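Local atomic coordinates of PmbA-related protein (Thermotoga maritima, PDB entry 1VL4), a protein that probably acts as a metallopeptidase of the PmbA/TldD family and may modulate DNA gyrase. Residues 249-254 and 307-312; 280-285 and 414-419; 346-351 and 435-440; 265-270 and 313-318. All coordinates share one frame; numbering follows the deposited sequence.

Contact 1 of 4, residues 249-254 and 307-312; sequences EMFIPM and KFVLEN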
loop_
_atom_site.group_PDB
_atom_site.type_symbol
_atom_site.label_atom_id
_atom_site.label_comp_id
_atom_site.label_asym_id
_atom_site.label_seq_id
_atom_site.Cartn_x
_atom_site.Cartn_y
_atom_site.Cartn_z
ATOM N N GLU A 249 11.143 13.256 6.118
ATOM C CA GLU A 249 10.621 11.951 6.467
ATOM C C GLU A 249 11.679 10.877 6.474
ATOM O O GLU A 249 11.556 9.900 7.228
ATOM C CB GLU A 249 9.492 11.554 5.513
ATOM C CG GLU A 249 8.362 12.573 5.667
ATOM C CD GLU A 249 7.047 11.926 5.658
ATOM O OE1 GLU A 249 6.603 11.607 4.536
ATOM O OE2 GLU A 249 6.497 11.710 6.774
ATOM N N MET A 250 12.727 11.047 5.665
ATOM C CA MET A 250 13.798 10.036 5.647
ATOM C C MET A 250 14.667 10.058 6.923
ATOM O O MET A 250 15.469 9.159 7.171
ATOM C CB MET A 250 14.606 10.163 4.371
ATOM C CG MET A 250 15.761 11.174 4.399
ATOM S SD MET A 250 16.644 11.115 2.808
ATOM C CE MET A 250 17.566 9.573 2.913
ATOM N N PHE A 251 14.469 11.070 7.760
ATOM C CA PHE A 251 15.160 11.143 9.040
ATOM C C PHE A 251 14.493 10.235 10.083
ATOM O O PHE A 251 15.101 9.830 11.060
ATOM C CB PHE A 251 15.129 12.591 9.510
ATOM C CG PHE A 251 16.089 12.905 10.626
ATOM C CD1 PHE A 251 17.431 12.606 10.515
ATOM C CD2 PHE A 251 15.640 13.509 11.780
ATOM C CE1 PHE A 251 18.316 12.906 11.574
ATOM C CE2 PHE A 251 16.499 13.829 12.811
ATOM C CZ PHE A 251 17.841 13.538 12.710
ATOM N N ILE A 252 13.239 9.910 9.860
ATOM C CA ILE A 252 12.434 9.251 10.899
ATOM C C ILE A 252 12.958 7.827 11.250
ATOM O O ILE A 252 13.217 7.554 12.426
ATOM C CB ILE A 252 10.940 9.303 10.544
ATOM C CG1 ILE A 252 10.400 10.729 10.760
ATOM C CG2 ILE A 252 10.157 8.247 11.357
ATOM C CD1 ILE A 252 8.923 10.950 10.266
ATOM N N PRO A 253 13.191 6.956 10.242
ATOM C CA PRO A 253 13.827 5.664 10.577
ATOM C C PRO A 253 15.209 5.768 11.252
ATOM O O PRO A 253 15.560 4.927 12.088
ATOM C CB PRO A 253 13.918 4.947 9.221
ATOM C CG PRO A 253 12.966 5.656 8.293
ATOM C CD PRO A 253 12.872 7.067 8.803
ATOM N N MET A 254 15.983 6.816 10.937
ATOM C CA MET A 254 17.330 7.010 11.519
ATOM C C MET A 254 17.332 7.220 13.021
ATOM O O MET A 254 18.278 6.840 13.723
ATOM C CB MET A 254 18.029 8.229 10.893
ATOM C CG MET A 254 17.967 8.239 9.391
ATOM S SD MET A 254 18.962 9.560 8.721
ATOM C CE MET A 254 18.840 9.142 6.987
ATOM N N LYS A 307 10.830 17.057 23.163
ATOM C CA LYS A 307 12.283 17.056 23.360
ATOM C C LYS A 307 13.000 17.437 22.087
ATOM O O LYS A 307 12.457 17.288 21.012
ATOM C CB LYS A 307 12.804 15.694 23.838
ATOM C CG LYS A 307 12.577 14.581 22.867
ATOM C CD LYS A 307 11.150 14.074 22.894
ATOM C CE LYS A 307 11.023 12.620 22.518
ATOM N NZ LYS A 307 9.576 12.311 22.368
ATOM N N PHE A 308 14.242 17.868 22.233
ATOM C CA PHE A 308 15.135 17.965 21.076
ATOM C C PHE A 308 15.678 16.598 20.640
ATOM O O PHE A 308 16.179 15.793 21.442
ATOM C CB PHE A 308 16.297 18.910 21.345
ATOM C CG PHE A 308 15.877 20.342 21.509
ATOM C CD1 PHE A 308 15.731 21.169 20.406
ATOM C CD2 PHE A 308 15.670 20.862 22.782
ATOM C CE1 PHE A 308 15.363 22.442 20.556
ATOM C CE2 PHE A 308 15.312 22.181 22.947
ATOM C CZ PHE A 308 15.145 22.970 21.828
ATOM N N VAL A 309 15.572 16.353 19.348
ATOM C CA VAL A 309 16.351 15.309 18.725
ATOM C C VAL A 309 17.730 15.880 18.313
ATOM O O VAL A 309 18.762 15.310 18.647
ATOM C CB VAL A 309 15.601 14.665 17.547
ATOM C CG1 VAL A 309 16.437 13.500 16.968
ATOM C CG2 VAL A 309 14.254 14.135 18.032
ATOM N N LEU A 310 17.714 17.019 17.627
ATOM C CA LEU A 310 18.899 17.808 17.386
ATOM C C LEU A 310 18.733 19.126 18.069
ATOM O O LEU A 310 17.718 19.808 17.912
ATOM C CB LEU A 310 19.081 18.035 15.883
ATOM C CG LEU A 310 19.982 17.151 15.028
ATOM C CD1 LEU A 310 20.225 15.772 15.573
ATOM C CD2 LEU A 310 19.414 17.103 13.584
ATOM N N GLU A 311 19.701 19.483 18.875
ATOM C CA GLU A 311 19.681 20.746 19.530
ATOM C C GLU A 311 20.957 21.453 19.096
ATOM O O GLU A 311 22.062 21.031 19.462
ATOM C CB GLU A 311 19.617 20.587 21.036
ATOM C CG GLU A 311 19.444 21.970 21.727
ATOM C CD GLU A 311 19.190 21.890 23.221
ATOM O OE1 GLU A 311 19.194 20.767 23.773
ATOM O OE2 GLU A 311 18.979 22.966 23.841
ATOM N N ASN A 312 20.786 22.524 18.317
ATOM C CA ASN A 312 21.909 23.233 17.691
ATOM C C ASN A 312 22.848 22.237 17.006
ATOM O O ASN A 312 24.032 22.326 17.127
ATOM C CB ASN A 312 22.668 24.099 18.697
ATOM C CG ASN A 312 21.738 25.041 19.485
ATOM O OD1 ASN A 312 20.813 25.612 18.928
ATOM N ND2 ASN A 312 21.997 25.201 20.776
#

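Contact 2 of 4, residues 280-285 and 414-419; sequences VSIKDL and DLLRKI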
loop_
_atom_site.group_PDB
_atom_site.type_symbol
_atom_site.label_atom_id
_atom_site.label_comp_id
_atom_site.label_asym_id
_atom_site.label_seq_id
_atom_site.Cartn_x
_atom_site.Cartn_y
_atom_site.Cartn_z
ATOM N N VAL A 280 20.615 24.212 13.087
ATOM C CA VAL A 280 19.550 23.259 12.897
ATOM C C VAL A 280 19.173 22.635 14.237
ATOM O O VAL A 280 20.018 22.005 14.856
ATOM C CB VAL A 280 19.964 22.156 11.937
ATOM C CG1 VAL A 280 18.918 20.962 11.936
ATOM C CG2 VAL A 280 20.139 22.721 10.558
ATOM N N SER A 281 17.922 22.860 14.675
ATOM C CA SER A 281 17.347 22.143 15.812
ATOM C C SER A 281 16.080 21.465 15.329
ATOM O O SER A 281 15.270 22.090 14.640
ATOM C CB SER A 281 17.024 23.078 16.991
ATOM O OG SER A 281 18.197 23.650 17.581
ATOM N N ILE A 282 15.910 20.197 15.725
ATOM C CA ILE A 282 14.769 19.427 15.365
ATOM C C ILE A 282 14.218 18.820 16.662
ATOM O O ILE A 282 14.971 18.150 17.436
ATOM C CB ILE A 282 15.128 18.295 14.371
ATOM C CG1 ILE A 282 15.718 18.903 13.085
ATOM C CG2 ILE A 282 13.915 17.484 14.025
ATOM C CD1 ILE A 282 16.241 17.856 12.084
ATOM N N LYS A 283 12.918 19.050 16.864
ATOM C CA LYS A 283 12.194 18.608 18.043
ATOM C C LYS A 283 11.126 17.593 17.664
ATOM O O LYS A 283 10.579 17.562 16.541
ATOM C CB LYS A 283 11.514 19.812 18.732
ATOM C CG LYS A 283 12.440 20.903 19.259
ATOM C CD LYS A 283 11.741 21.771 20.314
ATOM C CE LYS A 283 11.791 21.218 21.723
ATOM N NZ LYS A 283 11.032 22.149 22.630
ATOM N N ASP A 284 10.815 16.750 18.643
ATOM C CA ASP A 284 9.607 15.895 18.577
ATOM C C ASP A 284 8.595 16.563 19.476
ATOM O O ASP A 284 8.850 16.746 20.669
ATOM C CB ASP A 284 9.929 14.464 19.045
ATOM C CG ASP A 284 8.657 13.532 19.070
ATOM O OD1 ASP A 284 7.634 13.875 18.441
ATOM O OD2 ASP A 284 8.658 12.507 19.788
ATOM N N LEU A 285 7.483 16.990 18.869
ATOM C CA LEU A 285 6.440 17.718 19.585
ATOM C C LEU A 285 5.199 16.837 19.707
ATOM O O LEU A 285 4.734 16.304 18.710
ATOM C CB LEU A 285 6.056 18.975 18.802
ATOM C CG LEU A 285 6.546 20.334 19.203
ATOM C CD1 LEU A 285 8.039 20.430 19.521
ATOM C CD2 LEU A 285 6.111 21.298 18.129
ATOM N N ASP A 414 24.620 15.043 5.494
ATOM C CA ASP A 414 25.426 16.138 4.956
ATOM C C ASP A 414 24.569 17.363 4.668
ATOM O O ASP A 414 24.986 18.466 4.889
ATOM C CB ASP A 414 26.117 15.722 3.658
ATOM C CG ASP A 414 27.256 14.741 3.885
ATOM O OD1 ASP A 414 28.028 14.930 4.861
ATOM O OD2 ASP A 414 27.385 13.792 3.075
ATOM N N LEU A 415 23.381 17.157 4.137
ATOM C CA LEU A 415 22.404 18.233 3.999
ATOM C C LEU A 415 22.198 18.991 5.317
ATOM O O LEU A 415 22.270 20.224 5.335
ATOM C CB LEU A 415 21.066 17.664 3.528
ATOM C CG LEU A 415 20.048 18.710 3.067
ATOM C CD1 LEU A 415 19.238 18.192 1.897
ATOM C CD2 LEU A 415 19.143 19.148 4.211
ATOM N N LEU A 416 21.953 18.242 6.404
ATOM C CA LEU A 416 21.776 18.807 7.725
ATOM C C LEU A 416 22.982 19.617 8.125
ATOM O O LEU A 416 22.820 20.673 8.752
ATOM C CB LEU A 416 21.501 17.737 8.807
ATOM C CG LEU A 416 20.164 16.988 8.716
ATOM C CD1 LEU A 416 20.051 15.860 9.766
ATOM C CD2 LEU A 416 18.982 17.947 8.790
ATOM N N ARG A 417 24.183 19.123 7.771
ATOM C CA ARG A 417 25.422 19.849 8.065
ATOM C C ARG A 417 25.514 21.166 7.326
ATOM O O ARG A 417 26.099 22.103 7.833
ATOM C CB ARG A 417 26.695 19.046 7.703
ATOM C CG ARG A 417 26.977 17.820 8.541
ATOM C CD ARG A 417 27.467 18.189 9.920
ATOM N NE ARG A 417 28.858 18.640 9.902
ATOM C CZ ARG A 417 29.434 19.365 10.857
ATOM N NH1 ARG A 417 30.707 19.699 10.731
ATOM N NH2 ARG A 417 28.743 19.786 11.920
ATOM N N LYS A 418 24.974 21.214 6.113
ATOM C CA LYS A 418 25.084 22.370 5.226
ATOM C C LYS A 418 23.890 23.306 5.287
ATOM O O LYS A 418 23.801 24.252 4.527
ATOM C CB LYS A 418 25.280 21.880 3.800
ATOM C CG LYS A 418 26.639 21.174 3.635
ATOM C CD LYS A 418 26.969 20.833 2.188
ATOM C CE LYS A 418 26.072 19.740 1.603
ATOM N NZ LYS A 418 26.546 19.398 0.210
ATOM N N ILE A 419 22.951 23.060 6.184
ATOM C CA ILE A 419 21.901 24.085 6.384
ATOM C C ILE A 419 22.534 25.276 7.144
ATOM O O ILE A 419 22.861 25.176 8.314
ATOM C CB ILE A 419 20.649 23.537 7.077
ATOM C CG1 ILE A 419 19.917 22.556 6.130
ATOM C CG2 ILE A 419 19.691 24.700 7.452
ATOM C CD1 ILE A 419 18.874 21.627 6.829
#

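Contact 3 of 4, residues 346-351 and 435-440; sequences LMLMPG and PSVLVE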
loop_
_atom_site.group_PDB
_atom_site.type_symbol
_atom_site.label_atom_id
_atom_site.label_comp_id
_atom_site.label_asym_id
_atom_site.label_seq_id
_atom_site.Cartn_x
_atom_site.Cartn_y
_atom_site.Cartn_z
ATOM N N LEU A 346 7.433 15.944 13.916
ATOM C CA LEU A 346 8.866 16.177 13.833
ATOM C C LEU A 346 9.077 17.555 13.209
ATOM O O LEU A 346 8.882 17.700 12.018
ATOM C CB LEU A 346 9.562 15.111 12.993
ATOM C CG LEU A 346 11.109 15.200 12.984
ATOM C CD1 LEU A 346 11.656 14.879 14.348
ATOM C CD2 LEU A 346 11.681 14.318 11.946
ATOM N N MET A 347 9.577 18.504 14.014
ATOM C CA MET A 347 9.658 19.898 13.643
ATOM C C MET A 347 11.079 20.423 13.557
ATOM O O MET A 347 11.803 20.422 14.539
ATOM C CB MET A 347 8.879 20.754 14.640
ATOM C CG MET A 347 8.893 22.229 14.319
ATOM S SD MET A 347 7.710 23.125 15.279
ATOM C CE MET A 347 7.927 24.784 14.684
ATOM N N LEU A 348 11.414 20.991 12.411
ATOM C CA LEU A 348 12.621 21.810 12.288
ATOM C C LEU A 348 12.281 23.210 12.754
ATOM O O LEU A 348 11.343 23.833 12.251
ATOM C CB LEU A 348 13.137 21.851 10.837
ATOM C CG LEU A 348 14.319 22.833 10.637
ATOM C CD1 LEU A 348 15.513 22.163 11.159
ATOM C CD2 LEU A 348 14.550 23.179 9.211
ATOM N N MET A 349 13.045 23.696 13.729
ATOM C CA MET A 349 12.740 24.908 14.386
ATOM C C MET A 349 13.102 26.086 13.481
ATOM O O MET A 349 14.202 26.112 12.942
ATOM C CB MET A 349 13.491 24.963 15.702
ATOM C CG MET A 349 13.136 23.855 16.707
ATOM S SD MET A 349 11.361 23.603 17.054
ATOM C CE MET A 349 10.966 25.022 17.939
ATOM N N PRO A 350 12.193 27.081 13.334
ATOM C CA PRO A 350 12.472 28.208 12.447
ATOM C C PRO A 350 13.507 29.159 12.998
ATOM O O PRO A 350 13.666 29.252 14.222
ATOM C CB PRO A 350 11.108 28.943 12.346
ATOM C CG PRO A 350 10.469 28.703 13.634
ATOM C CD PRO A 350 10.888 27.254 13.992
ATOM N N GLY A 351 14.178 29.864 12.095
ATOM C CA GLY A 351 14.954 31.021 12.441
ATOM C C GLY A 351 14.140 32.251 12.108
ATOM O O GLY A 351 12.926 32.200 12.141
ATOM N N PRO A 435 10.100 25.021 8.156
ATOM C CA PRO A 435 10.241 26.189 7.288
ATOM C C PRO A 435 11.120 25.873 6.095
ATOM O O PRO A 435 11.545 24.746 5.918
ATOM C CB PRO A 435 10.918 27.189 8.209
ATOM C CG PRO A 435 11.867 26.328 8.985
ATOM C CD PRO A 435 11.185 24.983 9.151
ATOM N N SER A 436 11.343 26.842 5.235
ATOM C CA SER A 436 12.320 26.738 4.179
ATOM C C SER A 436 13.715 26.844 4.838
ATOM O O SER A 436 13.840 27.362 5.935
ATOM C CB SER A 436 12.105 27.852 3.157
ATOM O OG SER A 436 10.781 27.842 2.649
ATOM N N VAL A 437 14.723 26.291 4.168
ATOM C CA VAL A 437 16.131 26.399 4.563
ATOM C C VAL A 437 17.016 26.703 3.374
ATOM O O VAL A 437 16.675 26.395 2.191
ATOM C CB VAL A 437 16.664 25.086 5.219
ATOM C CG1 VAL A 437 15.882 24.769 6.476
ATOM C CG2 VAL A 437 16.638 23.889 4.208
ATOM N N LEU A 438 18.147 27.342 3.686
ATOM C CA LEU A 438 19.254 27.519 2.774
ATOM C C LEU A 438 20.375 26.499 3.052
ATOM O O LEU A 438 20.947 26.446 4.154
ATOM C CB LEU A 438 19.805 28.943 2.859
ATOM C CG LEU A 438 21.020 29.170 1.973
ATOM C CD1 LEU A 438 20.712 28.866 0.485
ATOM C CD2 LEU A 438 21.507 30.596 2.182
ATOM N N VAL A 439 20.638 25.684 2.029
ATOM C CA VAL A 439 21.652 24.632 2.064
ATOM C C VAL A 439 22.858 25.172 1.249
ATOM O O VAL A 439 22.721 25.592 0.071
ATOM C CB VAL A 439 21.102 23.278 1.474
ATOM C CG1 VAL A 439 22.127 22.143 1.586
ATOM C CG2 VAL A 439 19.824 22.859 2.114
ATOM N N GLU A 440 24.025 25.187 1.893
ATOM C CA GLU A 440 25.243 25.748 1.306
ATOM C C GLU A 440 25.492 25.342 -0.146
ATOM O O GLU A 440 25.825 26.192 -1.035
ATOM C CB GLU A 440 26.444 25.337 2.147
ATOM C CG GLU A 440 27.789 25.916 1.686
ATOM C CD GLU A 440 28.060 27.346 2.143
ATOM O OE1 GLU A 440 27.091 28.103 2.400
ATOM O OE2 GLU A 440 29.260 27.705 2.227
#

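Contact 4 of 4, residues 265-270 and 313-318; sequences SPLKGK and GVLKTF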
loop_
_atom_site.group_PDB
_atom_site.type_symbol
_atom_site.label_atom_id
_atom_site.label_comp_id
_atom_site.label_asym_id
_atom_site.label_seq_id
_atom_site.Cartn_x
_atom_site.Cartn_y
_atom_site.Cartn_z
ATOM N N SER A 265 20.719 2.212 10.993
ATOM C CA SER A 265 20.710 3.674 11.052
ATOM C C SER A 265 22.122 4.269 10.912
ATOM O O SER A 265 23.043 3.875 11.618
ATOM C CB SER A 265 20.105 4.167 12.380
ATOM O OG SER A 265 20.353 5.549 12.558
ATOM N N PRO A 266 22.269 5.298 10.067
ATOM C CA PRO A 266 23.586 5.918 9.951
ATOM C C PRO A 266 23.953 6.812 11.171
ATOM O O PRO A 266 25.026 7.391 11.184
ATOM C CB PRO A 266 23.450 6.735 8.662
ATOM C CG PRO A 266 22.027 7.180 8.674
ATOM C CD PRO A 266 21.266 5.989 9.232
ATOM N N LEU A 267 23.076 6.910 12.177
ATOM C CA LEU A 267 23.331 7.645 13.412
ATOM C C LEU A 267 23.876 6.814 14.588
ATOM O O LEU A 267 24.136 7.350 15.670
ATOM C CB LEU A 267 22.031 8.361 13.874
ATOM C CG LEU A 267 21.483 9.429 12.926
ATOM C CD1 LEU A 267 20.155 9.975 13.445
ATOM C CD2 LEU A 267 22.443 10.568 12.764
ATOM N N LYS A 268 24.068 5.518 14.404
ATOM C CA LYS A 268 24.635 4.708 15.491
ATOM C C LYS A 268 25.971 5.294 15.940
ATOM O O LYS A 268 26.814 5.645 15.106
ATOM C CB LYS A 268 24.816 3.260 15.057
ATOM C CG LYS A 268 25.087 2.309 16.215
ATOM C CD LYS A 268 25.519 0.910 15.752
ATOM C CE LYS A 268 24.841 -0.186 16.590
ATOM N NZ LYS A 268 24.858 0.111 18.059
ATOM N N GLY A 269 26.147 5.422 17.257
ATOM C CA GLY A 269 27.386 5.968 17.828
ATOM C C GLY A 269 27.565 7.490 17.802
ATOM O O GLY A 269 28.619 8.016 18.235
ATOM N N LYS A 270 26.521 8.201 17.361
ATOM C CA LYS A 270 26.602 9.630 17.154
ATOM C C LYS A 270 25.905 10.443 18.243
ATOM O O LYS A 270 25.825 11.654 18.147
ATOM C CB LYS A 270 26.013 9.986 15.794
ATOM C CG LYS A 270 26.596 9.228 14.619
ATOM C CD LYS A 270 27.507 10.080 13.751
ATOM C CE LYS A 270 27.619 9.524 12.337
ATOM N NZ LYS A 270 26.296 9.601 11.663
ATOM N N GLY A 313 22.253 21.299 16.286
ATOM C CA GLY A 313 22.950 20.386 15.437
ATOM C C GLY A 313 23.495 19.183 16.177
ATOM O O GLY A 313 23.988 18.271 15.537
ATOM N N VAL A 314 23.379 19.162 17.507
ATOM C CA VAL A 314 23.918 18.077 18.320
ATOM C C VAL A 314 22.826 17.034 18.507
ATOM O O VAL A 314 21.707 17.387 18.882
ATOM C CB VAL A 314 24.484 18.607 19.664
ATOM C CG1 VAL A 314 24.973 17.471 20.560
ATOM C CG2 VAL A 314 25.620 19.621 19.419
ATOM N N LEU A 315 23.134 15.763 18.199
ATOM C CA LEU A 315 22.195 14.690 18.448
ATOM C C LEU A 315 22.072 14.365 19.977
ATOM O O LEU A 315 23.024 13.890 20.624
ATOM C CB LEU A 315 22.591 13.440 17.655
ATOM C CG LEU A 315 21.711 12.209 17.834
ATOM C CD1 LEU A 315 20.346 12.361 17.192
ATOM C CD2 LEU A 315 22.424 10.955 17.284
ATOM N N LYS A 316 20.868 14.581 20.514
ATOM C CA LYS A 316 20.596 14.484 21.941
ATOM C C LYS A 316 20.024 13.172 22.347
ATOM O O LYS A 316 20.285 12.765 23.438
ATOM C CB LYS A 316 19.617 15.572 22.421
ATOM C CG LYS A 316 19.995 16.979 21.984
ATOM C CD LYS A 316 21.409 17.370 22.433
ATOM C CE LYS A 316 21.489 17.499 23.932
ATOM N NZ LYS A 316 22.696 18.261 24.370
ATOM N N THR A 317 19.174 12.548 21.530
ATOM C CA THR A 317 18.532 11.281 21.951
ATOM C C THR A 317 18.027 10.570 20.743
ATOM O O THR A 317 17.741 11.213 19.734
ATOM C CB THR A 317 17.291 11.530 22.900
ATOM O OG1 THR A 317 16.699 10.285 23.331
ATOM C CG2 THR A 317 16.217 12.372 22.204
ATOM N N PHE A 318 17.864 9.250 20.855
ATOM C CA PHE A 318 16.997 8.526 19.926
ATOM C C PHE A 318 15.583 8.470 20.510
ATOM O O PHE A 318 15.352 8.814 21.665
ATOM C CB PHE A 318 17.537 7.119 19.663
ATOM C CG PHE A 318 18.895 7.110 19.064
ATOM C CD1 PHE A 318 19.123 7.708 17.821
ATOM C CD2 PHE A 318 19.971 6.516 19.727
ATOM C CE1 PHE A 318 20.393 7.715 17.259
ATOM C CE2 PHE A 318 21.258 6.525 19.158
ATOM C CZ PHE A 318 21.459 7.113 17.933
#

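Contact 1 of 4, residues 249-254 and 307-312
F251 meets V309 and L310 in a small, wholly apolar and buried contact, where the segment leading into the short helix 252-255 presses its one aromatic ring against the beta bulge within strand 307-311. The aromatic side chain stands off its own backbone with CG anti to the backbone N (chi1 -165°), and this extends the ring toward the strand, bridging backbones whose CA atoms at F251 and V309 are still 10.6 Å apart. Only the far end of the ring does the touching. CE2 of F251 lies 4.2 Å from CG1 of V309, the two side chains coming at each other from opposite directions, while CZ of F251 reaches CD2 of L310 at 4.0 Å, the leucine crossing at a slant. Both branches approach the ring obliquely.

Two neighbouring residues can serve the same ring because V309 and L310 form a classic beta bulge opposite I282 of the adjacent strand, the backbones of both pairing with that residue. The bulge turns two consecutive side chains to one side of the strand, where a regular strand would send them to opposite sides. F251 also touches I282 itself and L416 of helix 412-417, and L310 packs on the same two residues, which places the ring between the sheet and that helix.

No hydrogen bond or charge links the two segments. With 98 Å² buried in total, cohesion here rests on dispersion and on the exclusion of water from the phenyl and methyl groups.

Contact 2 of 4, residues 280-285 and 414-419
V280 and I419 bring the two backbones nearest, their CA atoms 7.0 Å apart, where the chain leading into strand 282-285 passes I419, the first residue of strand 419-422, just beyond helix 412-417. From there the segments diverge, and all the touching residues, V280, I282, L416 and I419, are buried.

V280 divides its two methyls between the partners: CG1, trans to its own nitrogen (chi1 169°), faces L416, while CG2 faces I419. The closest packing belongs to CG2 of V280, which rests 3.6 Å from CB of I419 and 3.7 Å from CG2 of the same residue, the two beta-branched side chains crossing at about a right angle, so that one methyl settles on the branch point of the other. CD1 of I419 closes in on the same V280 methyl from slightly farther off. This CG2 of V280 also lies 3.8 Å from the carbonyl O of L416, in the last turn of the helix.

L416 supplies the second, looser half. Its CB does not aim directly at the strand, but the isobutyl end comes nearer, and CD2 of L416 meets CD1 of I282 at 4.3 Å and CG1 of V280 at 4.4 Å. The helix is still bonded here, K418 N donating to D414 O at 3.0 Å, before K418 leaves helical geometry. L348 packs on both V280 and I282, and V439 on I419.

Aliphatic carbon is nearly all that meets across this interface, without a hydrogen bond between the segments; the fit of branched methyls, tight at I419 and slacker at L416, probably helps to set how the end of the helix lies against the sheet.

Contact 3 of 4, residues 346-351 and 435-440
L348 reaches across to P435 and V437 chiefly through CD2, the methyl that meets both, and the three side chains come together at contrasting angles: leucine and proline at about a right angle, leucine and valine at a slant. The L348 side chain extends away from its strand and brings CD2 to both partners, which lie at about a right angle round it. That CD2 of L348 lies 3.8 Å from CD of P435 and 3.4 Å from CG1 of V437, the latter closer than carbons usually pack.

Backbone atoms also touch the proline ring. CD of P435 sits 3.3 Å from the carbonyl O of L348, and CG of P435 lies 4.0 Å from CA of P350, with the ring of P350 brushing it at 4.3 Å between CB of P350 and CG of P435. Exchanging the P435 ring for an alanine is likely to leave L348 CD2 and P350 CA without the ring carbons they rest on, opening a gap between the two segments.

In the fold this is a joint between two sheets. Strand 345-348 runs parallel to strand 432-434 in one sheet; just past that strand the chain passes through P435 and enters the other sheet at strand 437-444. V422 of strand 419-422 packs on both L348 and P435, and I419 on V437.

The proline nitrogen, lacking a hydrogen, offers the neighbouring carbonyl no N-H, and no hydrogen bond crosses between the segments; the joint is thus held by apolar packing, pressed hardest at the leucine and valine methyls.

Contact 4 of 4, residues 265-270 and 313-318
L267 and K270, in a loop of two overlapping beta turns, type I from S265 to K268 and type II from L267 to K270, close over L315, at the end of strand 314-315, and F318 in the loop that follows. An ST turn opens the segment 265-270, L267 N donating to S265 OG.

The tight side, at L267, L315 and F318, is buried. F318 turns its ring edge to the loop, CE1 of F318 lying 3.8 Å from CB of L267 and CZ 3.5 Å from L267 O, which sits near the ring plane. L315 pushes CD2 to 3.6 Å from K270 O and 4.0 Å from K270 CB. Replacing F318 by an alanine is likely to remove the ring edge from L267 CB and O and leave a gap beside A257 and V260 of helix 257-261, which also pack on the ring.

Toward solvent the contact thins out: K268 and K316 point away from the opposite segment and G269 is exposed. K270 belongs to both sides. Its CB packs on L315, but its chain bends at chi2 and chi4 and returns to its own loop, where K270 NZ bonds to P266 O at 2.6 Å, tilted 22° from the carbonyl plane.

All four contacts fall within the C-terminal domain of the PmbA/TldA family and reach one mixed six-stranded beta sheet. Along the chain, contacts 1, 2 and 4 interlock, their segments alternating, as do 2 and 3, whereas contact 3 opens only after 1 and 4 have closed. Centres of contacts 1 and 2, like those of 2 and 3, are about 7 Å apart; the centres of contacts 3 and 4 lie about 19 Å apart and these two do not touch. Strands 314-315, 307-311, 282-285 and 345-348 are successive neighbours, so contacts 4, 1, 2 and 3 follow their order, and the loop at 265-270, the short helices, helix 412-417 and strand 437-444 of a second sheet pack against this run of strands.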